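Local coordinates for protein Lysine/ornithine decarboxylase (PDB 5GJO) that decarboxylates both L-lysine and L-ornithine with pyridoxal 5'-phosphate as cofactor, giving cadaverine and putrescine, at residues Q90-N95 and V111-F116; G219-P224 and V253-G258; T270-T275 and P337-G342; G320-D325 and N362-A367. The protein carries 2 engineered substitutions. One frame throughout, in Å; residues are numbered along the deposited sequence.

Contact 1. Residues Q90-N95 and V111-F116; sequences QMIYAN and VRRFTF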
loop_
_atom_site.group_PDB
_atom_site.type_symbol
_atom_site.label_atom_id
_atom_site.label_comp_id
_atom_site.label_asym_id
_atom_site.label_seq_id
_atom_site.Cartn_x
_atom_site.Cartn_y
_atom_site.Cartn_z
ATOM N N GLN A 90 20.703 -19.842 -8.274
ATOM C CA GLN A 90 20.456 -18.733 -9.212
ATOM C C GLN A 90 19.999 -17.488 -8.415
ATOM O O GLN A 90 19.663 -16.487 -9.063
ATOM C CB GLN A 90 19.353 -19.062 -10.174
ATOM C CG GLN A 90 19.626 -20.287 -11.026
ATOM C CD GLN A 90 20.857 -20.189 -11.817
ATOM O OE1 GLN A 90 20.900 -19.457 -12.779
ATOM N NE2 GLN A 90 21.939 -20.870 -11.357
ATOM N N MET A 91 20.028 -17.517 -7.093
ATOM C CA MET A 91 19.523 -16.399 -6.321
ATOM C C MET A 91 20.599 -15.684 -5.516
ATOM O O MET A 91 21.556 -16.283 -5.097
ATOM C CB MET A 91 18.422 -16.857 -5.382
ATOM C CG MET A 91 17.295 -17.665 -6.029
ATOM S SD MET A 91 16.095 -18.221 -4.815
ATOM C CE MET A 91 15.266 -19.555 -5.659
ATOM N N ILE A 92 20.418 -14.389 -5.341
ATOM C CA ILE A 92 21.132 -13.618 -4.320
ATOM C C ILE A 92 20.128 -13.062 -3.353
ATOM O O ILE A 92 19.131 -12.464 -3.742
ATOM C CB ILE A 92 22.042 -12.529 -4.899
ATOM C CG1 ILE A 92 22.867 -11.904 -3.749
ATOM C CG2 ILE A 92 21.330 -11.508 -5.695
ATOM C CD1 ILE A 92 23.930 -10.932 -4.202
ATOM N N TYR A 93 20.324 -13.324 -2.073
ATOM C CA TYR A 93 19.456 -12.745 -1.058
ATOM C C TYR A 93 20.110 -11.413 -0.686
ATOM O O TYR A 93 20.947 -11.341 0.194
ATOM C CB TYR A 93 19.312 -13.710 0.123
ATOM C CG TYR A 93 18.354 -13.346 1.239
ATOM C CD1 TYR A 93 17.450 -12.311 1.123
ATOM C CD2 TYR A 93 18.354 -14.059 2.411
ATOM C CE1 TYR A 93 16.587 -11.999 2.150
ATOM C CE2 TYR A 93 17.513 -13.749 3.448
ATOM C CZ TYR A 93 16.623 -12.720 3.314
ATOM O OH TYR A 93 15.790 -12.447 4.342
ATOM N N ALA A 94 19.725 -10.375 -1.418
ATOM C CA ALA A 94 20.353 -9.056 -1.310
ATOM C C ALA A 94 19.608 -8.050 -0.433
ATOM O O ALA A 94 19.806 -6.820 -0.587
ATOM C CB ALA A 94 20.518 -8.475 -2.676
ATOM N N ASN A 95 18.812 -8.524 0.462
ATOM C CA ASN A 95 18.336 -7.670 1.550
ATOM C C ASN A 95 19.450 -7.663 2.586
ATOM O O ASN A 95 19.771 -8.745 3.149
ATOM C CB ASN A 95 17.103 -8.213 2.091
ATOM C CG ASN A 95 16.372 -7.243 3.003
ATOM O OD1 ASN A 95 16.997 -6.446 3.724
ATOM N ND2 ASN A 95 15.017 -7.250 2.911
ATOM N N VAL A 111 20.267 -21.260 -1.059
ATOM C CA VAL A 111 20.645 -19.926 -1.469
ATOM C C VAL A 111 21.851 -19.611 -0.616
ATOM O O VAL A 111 21.762 -19.613 0.587
ATOM C CB VAL A 111 19.562 -18.899 -1.147
ATOM C CG1 VAL A 111 20.076 -17.505 -1.425
ATOM C CG2 VAL A 111 18.293 -19.163 -1.934
ATOM N N ARG A 112 22.981 -19.379 -1.254
ATOM C CA ARG A 112 24.203 -19.104 -0.523
ATOM C C ARG A 112 24.998 -17.905 -1.035
ATOM O O ARG A 112 26.211 -17.940 -1.066
ATOM C CB ARG A 112 25.066 -20.363 -0.413
ATOM C CG ARG A 112 25.338 -21.088 -1.717
ATOM C CD ARG A 112 26.336 -22.221 -1.525
ATOM N NE ARG A 112 27.549 -21.751 -0.864
ATOM C CZ ARG A 112 28.525 -21.072 -1.456
ATOM N NH1 ARG A 112 29.575 -20.663 -0.750
ATOM N NH2 ARG A 112 28.452 -20.780 -2.742
ATOM N N ARG A 113 24.299 -16.854 -1.453
ATOM C CA ARG A 113 24.979 -15.619 -1.936
ATOM C C ARG A 113 24.141 -14.557 -1.242
ATOM O O ARG A 113 22.884 -14.543 -1.430
ATOM C CB ARG A 113 24.900 -15.552 -3.432
ATOM C CG ARG A 113 25.579 -14.372 -4.032
ATOM C CD ARG A 113 25.482 -14.490 -5.532
ATOM N NE ARG A 113 26.216 -13.492 -6.248
ATOM C CZ ARG A 113 27.415 -13.658 -6.824
ATOM N NH1 ARG A 113 28.075 -14.793 -6.713
ATOM N NH2 ARG A 113 27.973 -12.670 -7.500
ATOM N N PHE A 114 24.793 -13.737 -0.436
ATOM C CA PHE A 114 24.159 -12.769 0.442
ATOM C C PHE A 114 24.865 -11.434 0.277
ATOM O O PHE A 114 26.006 -11.405 -0.066
ATOM C CB PHE A 114 24.351 -13.163 1.912
ATOM C CG PHE A 114 23.643 -14.419 2.348
ATOM C CD1 PHE A 114 22.511 -14.854 1.735
ATOM C CD2 PHE A 114 24.114 -15.129 3.432
ATOM C CE1 PHE A 114 21.868 -15.985 2.149
ATOM C CE2 PHE A 114 23.480 -16.259 3.861
ATOM C CZ PHE A 114 22.351 -16.691 3.209
ATOM N N THR A 115 24.147 -10.353 0.528
ATOM C CA THR A 115 24.772 -9.025 0.837
ATOM C C THR A 115 24.617 -8.672 2.267
ATOM O O THR A 115 23.763 -9.160 2.949
ATOM C CB THR A 115 24.277 -7.863 -0.102
ATOM O OG1 THR A 115 22.953 -7.553 0.261
ATOM C CG2 THR A 115 24.283 -8.309 -1.550
ATOM N N PHE A 116 25.496 -7.793 2.729
ATOM C CA PHE A 116 25.398 -7.220 4.052
ATOM C C PHE A 116 26.104 -5.865 4.143
ATOM O O PHE A 116 26.936 -5.550 3.344
ATOM C CB PHE A 116 25.927 -8.185 5.112
ATOM C CG PHE A 116 27.416 -8.297 5.150
ATOM C CD1 PHE A 116 28.118 -8.750 4.060
ATOM C CD2 PHE A 116 28.117 -7.966 6.294
ATOM C CE1 PHE A 116 29.490 -8.869 4.109
ATOM C CE2 PHE A 116 29.479 -8.068 6.342
ATOM C CZ PHE A 116 30.167 -8.514 5.254
HETATM O O HOH W 1 22.767 -18.693 -4.111
HETATM O O HOH W 2 21.947 -5.189 -1.127
#
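Val111 meets Met91 where strands 91-93 and 113-116, the two end strands of the parallel eight-stranded sheet, come together and close the TIM barrel; helix 100-109 between them makes a beta-alpha-beta crossover. The branched Val111 sends CG2 across the extended Met91 chain, 3.7 Å from SD. At Arg112 the backbones stand apart, and a water bridges its N to Met91 O. The backbone of Arg113 bonds directly, its O accepting from Tyr93 N at 2.9 Å (N-H...O 160°). With CG anti to the backbone N (chi1 -179°) and the chain extended to NE, its methylenes run along Ile92, CG lying 3.7 Å from Ile92 CG1, while the guanidinium forms a salt bridge with Asp214 and a cation-pi contact with Trp254. An alanine here would probably leave Asp214 without this charged mate and open a gap beside Ile92. Phe114 starts off away from the first strand, yet its ring tilts back, CD1 3.8 Å from Tyr93 CB, with CE1 at the edge of the Tyr93 ring. Thr115 N adds a weak bond to Tyr93 O. Beta-branched Thr115 suits its place opposite Ala94: CG2 lies 3.7 Å from Ile92 CD1, and OG1 holds a water 2.9 Å away that donates to Ala94 O.

Contact 2. Residues G219-P224 and V253-G258; sequences GGFPVP and VWTEPG. With PLP (pyridoxal-5'-phosphate), chain H.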
loop_
_atom_site.group_PDB
_atom_site.type_symbol
_atom_site.label_atom_id
_atom_site.label_comp_id
_atom_site.label_asym_id
_atom_site.label_seq_id
_atom_site.Cartn_x
_atom_site.Cartn_y
_atom_site.Cartn_z
ATOM N N GLY A 219 21.117 -1.870 -9.223
ATOM C CA GLY A 219 20.205 -1.514 -10.296
ATOM C C GLY A 219 20.223 -0.045 -10.554
ATOM O O GLY A 219 21.289 0.600 -10.522
ATOM N N GLY A 220 19.011 0.535 -10.658
ATOM C CA GLY A 220 18.804 1.965 -10.784
ATOM C C GLY A 220 18.610 2.496 -12.183
ATOM O O GLY A 220 18.360 3.667 -12.358
ATOM N N PHE A 221 18.734 1.614 -13.163
ATOM C CA PHE A 221 18.507 2.023 -14.526
ATOM C C PHE A 221 17.048 2.621 -14.614
ATOM O O PHE A 221 16.127 2.011 -14.111
ATOM C CB PHE A 221 18.660 0.833 -15.462
ATOM C CG PHE A 221 19.950 0.082 -15.259
ATOM C CD1 PHE A 221 21.091 0.580 -15.734
ATOM C CD2 PHE A 221 19.971 -1.036 -14.462
ATOM C CE1 PHE A 221 22.302 -0.105 -15.533
ATOM C CE2 PHE A 221 21.159 -1.698 -14.202
ATOM C CZ PHE A 221 22.297 -1.244 -14.759
ATOM N N PRO A 222 16.868 3.775 -15.273
ATOM C CA PRO A 222 15.609 4.483 -15.199
ATOM C C PRO A 222 14.617 4.092 -16.244
ATOM O O PRO A 222 14.935 3.456 -17.228
ATOM C CB PRO A 222 16.046 5.939 -15.303
ATOM C CG PRO A 222 17.150 5.861 -16.283
ATOM C CD PRO A 222 17.932 4.670 -15.707
ATOM N N VAL A 223 13.400 4.449 -15.987
ATOM C CA VAL A 223 12.259 4.210 -16.938
ATOM C C VAL A 223 11.516 5.568 -17.144
ATOM O O VAL A 223 11.484 6.421 -16.221
ATOM C CB VAL A 223 11.370 3.202 -16.188
ATOM C CG1 VAL A 223 9.881 3.197 -16.563
ATOM C CG2 VAL A 223 12.007 1.799 -16.211
ATOM N N PRO A 224 10.865 5.747 -18.299
ATOM C CA PRO A 224 10.116 6.952 -18.622
ATOM C C PRO A 224 8.887 7.099 -17.683
ATOM O O PRO A 224 8.212 6.124 -17.325
ATOM C CB PRO A 224 9.615 6.756 -20.062
ATOM C CG PRO A 224 10.096 5.482 -20.487
ATOM C CD PRO A 224 10.891 4.791 -19.423
ATOM N N VAL A 253 31.365 -9.741 -12.878
ATOM C CA VAL A 253 30.516 -8.568 -12.584
ATOM C C VAL A 253 29.059 -8.827 -12.867
ATOM O O VAL A 253 28.700 -9.576 -13.795
ATOM C CB VAL A 253 31.008 -7.302 -13.354
ATOM C CG1 VAL A 253 30.234 -6.067 -12.932
ATOM C CG2 VAL A 253 32.529 -7.109 -13.153
ATOM N N TRP A 254 28.225 -8.229 -12.020
ATOM C CA TRP A 254 26.819 -8.505 -12.007
ATOM C C TRP A 254 26.004 -7.248 -11.762
ATOM O O TRP A 254 26.503 -6.209 -11.287
ATOM C CB TRP A 254 26.446 -9.480 -10.880
ATOM C CG TRP A 254 27.292 -10.655 -10.876
ATOM C CD1 TRP A 254 28.483 -10.812 -10.196
ATOM C CD2 TRP A 254 27.096 -11.852 -11.651
ATOM N NE1 TRP A 254 29.026 -12.082 -10.498
ATOM C CE2 TRP A 254 28.211 -12.711 -11.399
ATOM C CE3 TRP A 254 26.116 -12.267 -12.556
ATOM C CZ2 TRP A 254 28.318 -13.960 -11.970
ATOM C CZ3 TRP A 254 26.236 -13.574 -13.142
ATOM C CH2 TRP A 254 27.307 -14.380 -12.834
ATOM N N THR A 255 24.740 -7.323 -12.180
ATOM C CA THR A 255 23.819 -6.194 -11.970
ATOM C C THR A 255 22.497 -6.704 -11.466
ATOM O O THR A 255 22.115 -7.825 -11.748
ATOM C CB THR A 255 23.716 -5.341 -13.283
ATOM O OG1 THR A 255 22.848 -4.184 -13.047
ATOM C CG2 THR A 255 23.212 -6.207 -14.473
ATOM N N GLU A 256 21.749 -5.853 -10.793
ATOM C CA GLU A 256 20.494 -6.161 -10.151
ATOM C C GLU A 256 19.388 -5.206 -10.644
ATOM O O GLU A 256 18.741 -4.525 -9.837
ATOM C CB GLU A 256 20.591 -6.115 -8.588
ATOM C CG GLU A 256 21.577 -7.105 -8.007
ATOM C CD GLU A 256 21.658 -7.113 -6.479
ATOM O OE1 GLU A 256 20.742 -6.514 -5.875
ATOM O OE2 GLU A 256 22.633 -7.744 -5.904
ATOM N N PRO A 257 19.126 -5.142 -11.944
ATOM C CA PRO A 257 18.038 -4.286 -12.410
ATOM C C PRO A 257 16.674 -4.789 -11.927
ATOM O O PRO A 257 16.356 -6.005 -12.038
ATOM C CB PRO A 257 18.118 -4.413 -13.944
ATOM C CG PRO A 257 18.625 -5.855 -14.096
ATOM C CD PRO A 257 19.755 -5.817 -13.075
ATOM N N GLY A 258 15.843 -3.875 -11.393
ATOM C CA GLY A 258 14.444 -4.129 -11.104
ATOM C C GLY A 258 13.560 -3.322 -12.088
ATOM O O GLY A 258 13.021 -3.878 -13.041
HETATM N N1 PLP H . 18.635 -4.696 -6.067
HETATM C C2 PLP H . 18.511 -4.210 -4.809
HETATM C C2A PLP H . 19.348 -4.785 -3.697
HETATM C C3 PLP H . 17.553 -3.113 -4.523
HETATM O O3 PLP H . 17.411 -2.608 -3.266
HETATM C C4 PLP H . 16.758 -2.587 -5.655
HETATM C C4A PLP H . 15.777 -1.495 -5.470
HETATM O O4A PLP H . 15.286 -1.296 -4.371
HETATM C C5 PLP H . 16.987 -3.205 -6.984
HETATM C C6 PLP H . 17.921 -4.231 -7.108
HETATM C C5A PLP H . 16.215 -2.725 -8.191
HETATM O O4P PLP H . 16.341 -1.309 -8.303
HETATM P P PLP H . 15.818 -0.544 -9.620
HETATM O O1P PLP H . 16.670 -1.109 -10.731
HETATM O O2P PLP H . 16.072 0.913 -9.319
HETATM O O3P PLP H . 14.357 -0.919 -9.703
#
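Phe221 lies alongside Pro257 in the PLP-binding barrel, where the loop after strand 214-216 passes the end of strand 252-255. This is the tight part of the contact. A chi1 of -51°, with CG anti to the carbonyl carbon, brings the Phe221 ring over to Pro257, CD2 lying 3.9 Å from Pro257 CB. Thr255 OG1 meets the same ring in its plane, at the edge, 3.2 Å from CE2; the hydroxyl has its hydrogen-bonding partner in Gly218 O. A flat, apolar ring suits packing against Pro257 and Met38. Next to it the backbones almost touch, Gly219 CA being 4.1 Å from Pro257 CA. Glycine fits because a beta carbon would run into both Glu256 O and the cofactor phosphate. On the loose side the segments part: Pro222 to Pro224 lead away, with Pro224 partly exposed, while Val253 packs on Ile244 and Trp254 meets Phe48. The two segments share no direct hydrogen bond; the phosphate joins them instead. Glu256 reaches the far end of the cofactor on an extended chain, OE1 2.8 Å from pyridine N1, as in ornithine decarboxylases of this family. PLP O1P accepts two nearly straight bonds, from Gly220 N at 2.9 Å and Gly258 N at 3.0 Å.

Contact 3. Residues T270-T275 and P337-G342; sequences TSVIGT and PELKIG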
loop_
_atom_site.group_PDB
_atom_site.type_symbol
_atom_site.label_atom_id
_atom_site.label_comp_id
_atom_site.label_asym_id
_atom_site.label_seq_id
_atom_site.Cartn_x
_atom_site.Cartn_y
_atom_site.Cartn_z
ATOM N N THR A 270 -8.179 0.810 -17.287
ATOM C CA THR A 270 -9.121 1.174 -16.233
ATOM C C THR A 270 -10.316 1.875 -16.825
ATOM O O THR A 270 -10.172 2.647 -17.802
ATOM C CB THR A 270 -8.409 1.889 -15.084
ATOM O OG1 THR A 270 -9.360 2.291 -14.097
ATOM C CG2 THR A 270 -7.708 3.125 -15.551
ATOM N N SER A 271 -11.490 1.662 -16.247
ATOM C CA SER A 271 -12.723 2.321 -16.736
ATOM C C SER A 271 -13.094 3.536 -15.896
ATOM O O SER A 271 -12.907 3.542 -14.655
ATOM C CB SER A 271 -13.918 1.371 -16.694
ATOM O OG SER A 271 -13.706 0.295 -17.572
ATOM N N VAL A 272 -13.706 4.489 -16.583
ATOM C CA VAL A 272 -14.468 5.585 -15.943
ATOM C C VAL A 272 -15.773 4.990 -15.376
ATOM O O VAL A 272 -16.615 4.443 -16.092
ATOM C CB VAL A 272 -14.790 6.755 -16.933
ATOM C CG1 VAL A 272 -15.621 7.883 -16.239
ATOM C CG2 VAL A 272 -13.488 7.260 -17.504
ATOM N N ILE A 273 -15.882 5.039 -14.071
ATOM C CA ILE A 273 -17.070 4.547 -13.371
ATOM C C ILE A 273 -18.019 5.666 -12.917
ATOM O O ILE A 273 -19.175 5.398 -12.561
ATOM C CB ILE A 273 -16.772 3.530 -12.226
ATOM C CG1 ILE A 273 -15.883 4.117 -11.154
ATOM C CG2 ILE A 273 -16.133 2.253 -12.733
ATOM C CD1 ILE A 273 -15.814 3.236 -9.939
ATOM N N GLY A 274 -17.519 6.889 -12.896
ATOM C CA GLY A 274 -18.353 8.048 -12.563
ATOM C C GLY A 274 -17.776 9.322 -13.133
ATOM O O GLY A 274 -16.558 9.434 -13.371
ATOM N N THR A 275 -18.666 10.281 -13.400
ATOM C CA THR A 275 -18.281 11.622 -13.752
ATOM C C THR A 275 -18.854 12.617 -12.738
ATOM O O THR A 275 -19.825 12.315 -11.995
ATOM C CB THR A 275 -18.798 12.041 -15.107
ATOM O OG1 THR A 275 -20.246 12.007 -15.114
ATOM C CG2 THR A 275 -18.295 11.064 -16.208
ATOM N N PRO A 337 -10.261 14.978 -23.017
ATOM C CA PRO A 337 -11.527 15.117 -23.677
ATOM C C PRO A 337 -12.678 14.831 -22.791
ATOM O O PRO A 337 -12.476 14.438 -21.603
ATOM C CB PRO A 337 -11.422 14.153 -24.838
ATOM C CG PRO A 337 -10.600 13.064 -24.282
ATOM C CD PRO A 337 -9.600 13.720 -23.407
ATOM N N GLU A 338 -13.883 15.073 -23.303
ATOM C CA GLU A 338 -15.064 14.795 -22.540
ATOM C C GLU A 338 -15.243 13.289 -22.481
ATOM O O GLU A 338 -15.345 12.632 -23.520
ATOM C CB GLU A 338 -16.325 15.412 -23.185
ATOM C CG GLU A 338 -17.604 14.949 -22.498
ATOM C CD GLU A 338 -18.913 15.590 -23.002
ATOM O OE1 GLU A 338 -19.878 15.639 -22.233
ATOM O OE2 GLU A 338 -18.974 16.034 -24.149
ATOM N N LEU A 339 -15.118 12.699 -21.302
ATOM C CA LEU A 339 -15.308 11.266 -21.108
ATOM C C LEU A 339 -16.682 10.919 -20.476
ATOM O O LEU A 339 -17.290 11.769 -19.808
ATOM C CB LEU A 339 -14.160 10.706 -20.200
ATOM C CG LEU A 339 -12.742 10.965 -20.665
ATOM C CD1 LEU A 339 -11.735 10.436 -19.641
ATOM C CD2 LEU A 339 -12.500 10.346 -22.019
ATOM N N LYS A 340 -17.121 9.695 -20.688
ATOM C CA LYS A 340 -18.402 9.216 -20.169
ATOM C C LYS A 340 -18.160 7.938 -19.416
ATOM O O LYS A 340 -17.166 7.222 -19.669
ATOM C CB LYS A 340 -19.370 8.862 -21.269
ATOM C CG LYS A 340 -19.422 9.779 -22.450
ATOM C CD LYS A 340 -20.271 10.984 -22.178
ATOM C CE LYS A 340 -20.386 11.853 -23.439
ATOM N NZ LYS A 340 -21.787 12.320 -23.540
ATOM N N ILE A 341 -19.078 7.634 -18.507
ATOM C CA ILE A 341 -19.047 6.387 -17.766
ATOM C C ILE A 341 -18.953 5.234 -18.759
ATOM O O ILE A 341 -19.665 5.235 -19.807
ATOM C CB ILE A 341 -20.290 6.227 -16.899
ATOM C CG1 ILE A 341 -20.207 7.235 -15.760
ATOM C CG2 ILE A 341 -20.394 4.778 -16.356
ATOM C CD1 ILE A 341 -21.445 7.238 -14.859
ATOM N N GLY A 342 -18.049 4.276 -18.468
ATOM C CA GLY A 342 -17.835 3.152 -19.381
ATOM C C GLY A 342 -16.657 3.319 -20.348
ATOM O O GLY A 342 -16.167 2.292 -20.892
#
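Ile341 lays its CG1-CD1 arm over the backbone of Ile273 and Gly274, with CG1 3.8 Å from Gly274 CA and CD1 3.7 Å from Ile273 O. The torsion chi1 of -70° sets CG1 anti to the carbonyl carbon and swings this arm along the strand, while CG2 turns to Val272 O. At Gly274 the isoleucine thus packs on a bare CA. Val272 points into the loop 337-342: its CB is 3.7 Å from Lys340 O, and CG2 reaches Leu339 CD1 at 4.2 Å. A compact beta-branched residue fills this spot under the loop, and the longer Leu339 continues inward to Val345. Farther along, Thr275 offers its methyl CG2 to Leu339 O at 3.8 Å. The side chain of Lys340 starts away from the strand, as suits an exposed lysine. One straight bond ties the backbones, Gly342 N to Val272 O at 2.8 Å with an angle of 179°. Gly342 has a positive phi of 96°, at which a side chain would press on the preceding carbonyl. Across the dimer, Ile273 O and Thr275 O accept bonds from Lys124 and Ser120 of the second subunit. The loop leads into strand 344-347, which pairs antiparallel with strand 266-276, and in this mixed sheet Ile273 and Gly274 form a classic beta bulge against Ile285.

Contact 4. Residues G320-D325 and N362-A367; sequences GGPSCD and NGFYLA. With PLP (pyridoxal-5'-phosphate), chain O.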
loop_
_atom_site.group_PDB
_atom_site.type_symbol
_atom_site.label_atom_id
_atom_site.label_comp_id
_atom_site.label_asym_id
_atom_site.label_seq_id
_atom_site.Cartn_x
_atom_site.Cartn_y
_atom_site.Cartn_z
ATOM N N GLY A 320 -9.842 10.680 -10.174
ATOM C CA GLY A 320 -9.714 10.090 -8.826
ATOM C C GLY A 320 -9.945 8.603 -8.959
ATOM O O GLY A 320 -10.495 8.120 -9.958
ATOM N N GLY A 321 -9.519 7.916 -7.910
ATOM C CA GLY A 321 -9.717 6.488 -7.815
ATOM C C GLY A 321 -11.043 6.145 -7.156
ATOM O O GLY A 321 -11.834 7.004 -6.813
ATOM N N PRO A 322 -11.290 4.842 -6.964
ATOM C CA PRO A 322 -12.604 4.359 -6.570
ATOM C C PRO A 322 -12.838 4.262 -5.065
ATOM O O PRO A 322 -13.929 3.870 -4.645
ATOM C CB PRO A 322 -12.626 2.936 -7.164
ATOM C CG PRO A 322 -11.174 2.499 -7.064
ATOM C CD PRO A 322 -10.412 3.771 -7.463
ATOM N N SER A 323 -11.841 4.528 -4.271
ATOM C CA SER A 323 -11.988 4.417 -2.813
ATOM C C SER A 323 -12.767 5.577 -2.215
ATOM O O SER A 323 -13.090 6.585 -2.883
ATOM C CB SER A 323 -10.688 4.271 -2.114
ATOM O OG SER A 323 -10.003 5.488 -2.064
ATOM N N CYS A 324 -13.147 5.379 -0.963
ATOM C CA CYS A 324 -13.860 6.378 -0.175
ATOM C C CYS A 324 -12.950 7.371 0.523
ATOM O O CYS A 324 -13.414 8.044 1.443
ATOM C CB CYS A 324 -14.679 5.639 0.904
ATOM S SG CYS A 324 -16.046 4.727 0.064
ATOM N N ASP A 325 -11.677 7.430 0.155
ATOM C CA ASP A 325 -10.673 8.259 0.829
ATOM C C ASP A 325 -10.370 9.488 -0.036
ATOM O O ASP A 325 -10.169 9.410 -1.263
ATOM C CB ASP A 325 -9.439 7.425 1.041
ATOM C CG ASP A 325 -8.403 8.063 1.946
ATOM O OD1 ASP A 325 -8.208 9.319 1.936
ATOM O OD2 ASP A 325 -7.734 7.292 2.648
ATOM N N ASN A 362 -10.481 -0.935 1.308
ATOM C CA ASN A 362 -11.900 -0.870 0.941
ATOM C C ASN A 362 -12.481 -2.163 0.308
ATOM O O ASN A 362 -13.618 -2.136 -0.189
ATOM C CB ASN A 362 -12.208 0.252 -0.060
ATOM C CG ASN A 362 -12.314 1.680 0.524
ATOM O OD1 ASN A 362 -12.831 2.552 -0.176
ATOM N ND2 ASN A 362 -11.841 1.943 1.726
ATOM N N GLY A 363 -11.740 -3.265 0.423
ATOM C CA GLY A 363 -12.089 -4.540 -0.092
ATOM C C GLY A 363 -11.971 -4.707 -1.586
ATOM O O GLY A 363 -12.376 -5.743 -2.134
ATOM N N PHE A 364 -11.495 -3.719 -2.318
ATOM C CA PHE A 364 -11.267 -3.962 -3.723
ATOM C C PHE A 364 -10.330 -5.115 -4.021
ATOM O O PHE A 364 -9.431 -5.423 -3.213
ATOM C CB PHE A 364 -10.738 -2.659 -4.382
ATOM C CG PHE A 364 -11.774 -1.572 -4.415
ATOM C CD1 PHE A 364 -12.907 -1.682 -5.222
ATOM C CD2 PHE A 364 -11.646 -0.470 -3.608
ATOM C CE1 PHE A 364 -13.898 -0.668 -5.225
ATOM C CE2 PHE A 364 -12.642 0.513 -3.626
ATOM C CZ PHE A 364 -13.695 0.458 -4.445
ATOM N N TYR A 365 -10.538 -5.783 -5.170
ATOM C CA TYR A 365 -9.600 -6.827 -5.567
ATOM C C TYR A 365 -8.298 -6.260 -6.086
ATOM O O TYR A 365 -8.289 -5.108 -6.636
ATOM C CB TYR A 365 -10.184 -7.660 -6.687
ATOM C CG TYR A 365 -11.516 -8.196 -6.278
ATOM C CD1 TYR A 365 -11.650 -9.013 -5.126
ATOM C CD2 TYR A 365 -12.663 -7.824 -6.973
ATOM C CE1 TYR A 365 -12.915 -9.506 -4.732
ATOM C CE2 TYR A 365 -13.927 -8.288 -6.583
ATOM C CZ TYR A 365 -14.043 -9.142 -5.478
ATOM O OH TYR A 365 -15.323 -9.591 -5.171
ATOM N N LEU A 366 -7.233 -7.046 -5.997
ATOM C CA LEU A 366 -5.975 -6.678 -6.700
ATOM C C LEU A 366 -6.205 -6.747 -8.225
ATOM O O LEU A 366 -6.694 -7.746 -8.767
ATOM C CB LEU A 366 -4.836 -7.555 -6.310
ATOM C CG LEU A 366 -4.530 -7.608 -4.804
ATOM C CD1 LEU A 366 -3.484 -8.637 -4.466
ATOM C CD2 LEU A 366 -4.093 -6.207 -4.286
ATOM N N ALA A 367 -5.858 -5.741 -8.976
ATOM C CA ALA A 367 -5.952 -5.851 -10.441
ATOM C C ALA A 367 -5.026 -6.953 -10.920
ATOM O O ALA A 367 -3.862 -6.980 -10.516
ATOM C CB ALA A 367 -5.570 -4.542 -11.110
HETATM N N1 PLP O . -18.244 5.991 5.964
HETATM C C2 PLP O . -17.740 6.370 4.775
HETATM C C2A PLP O . -18.565 6.451 3.522
HETATM C C3 PLP O . -16.319 6.715 4.667
HETATM O O3 PLP O . -15.806 7.093 3.511
HETATM C C4 PLP O . -15.463 6.646 5.859
HETATM C C4A PLP O . -14.023 7.009 5.736
HETATM O O4A PLP O . -13.487 7.039 4.632
HETATM C C5 PLP O . -16.159 6.240 7.110
HETATM C C6 PLP O . -17.500 5.949 7.090
HETATM C C5A PLP O . -15.427 6.121 8.412
HETATM O O4P PLP O . -14.617 7.230 8.728
HETATM P P PLP O . -13.943 7.187 10.118
HETATM O O1P PLP O . -13.062 6.045 10.026
HETATM O O2P PLP O . -15.020 7.007 11.110
HETATM O O3P PLP O . -13.194 8.435 10.204
#
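Asn362, with CG anti to its carbonyl carbon (chi1 -79°), swings its amide toward the loop 320-325, and Phe364, turned the same way about its first bond (chi1 -68°), sets its ring against Pro322. Asn362 OD1 accepts from Cys324 N at 3.0 Å, with the donor in the carbonyl plane and an N-H...O angle of 162°. The same oxygen sits 3.4 Å from Ser323 CB. Asparagine suits the site twice over: it tolerates the left-handed backbone, with its positive phi, and carries a short acceptor. An alanine here would probably leave Cys324 N without this acceptor and let the cysteine loop shift more easily. Pro322 CG lies 4.2 Å above one face of the Phe364 ring, toward its rim, and Asn362 O lies over the opposite face, also toward the rim. The ring's tip CZ lies 3.4 Å from Pro322 O and 3.8 Å from Pro322 CB; a rigid proline offers a firm apolar wall. Pro322 O also accepts a bond from Asn95 of the second subunit. Ser323 OG is held by Asp328 and takes a weak bond from Asp325 N. Cys324 CB stands 3.2 Å from O3 of a PLP bound by the second subunit. Cys324 is probably the proton donor, as in related decarboxylases; its position beside the cofactor places these loops at the composite active site at the dimer interface.

Overall arrangement
Contacts 1 and 2 belong to the buried PLP-binding barrel and touch, Ile92 and Ala94 of the one meeting Glu256 of the other. Contact 1 joins strands through backbone bonds and apolar side chains; contact 2 relies on ring packing and a shared phosphate. Contacts 3 and 4 lie in the other part of the chain, centres about 16 Å apart, with Ile273 packed on Pro322 between them. Contact 3 is partly exposed and mixes aliphatic cover with one backbone bond, whereas buried contact 4 depends on a side-chain amide and a phenyl ring. Both touch the second subunit, and there Asn95 of contact 1 in one chain meets Pro322 and Cys324 of contact 4 in the other.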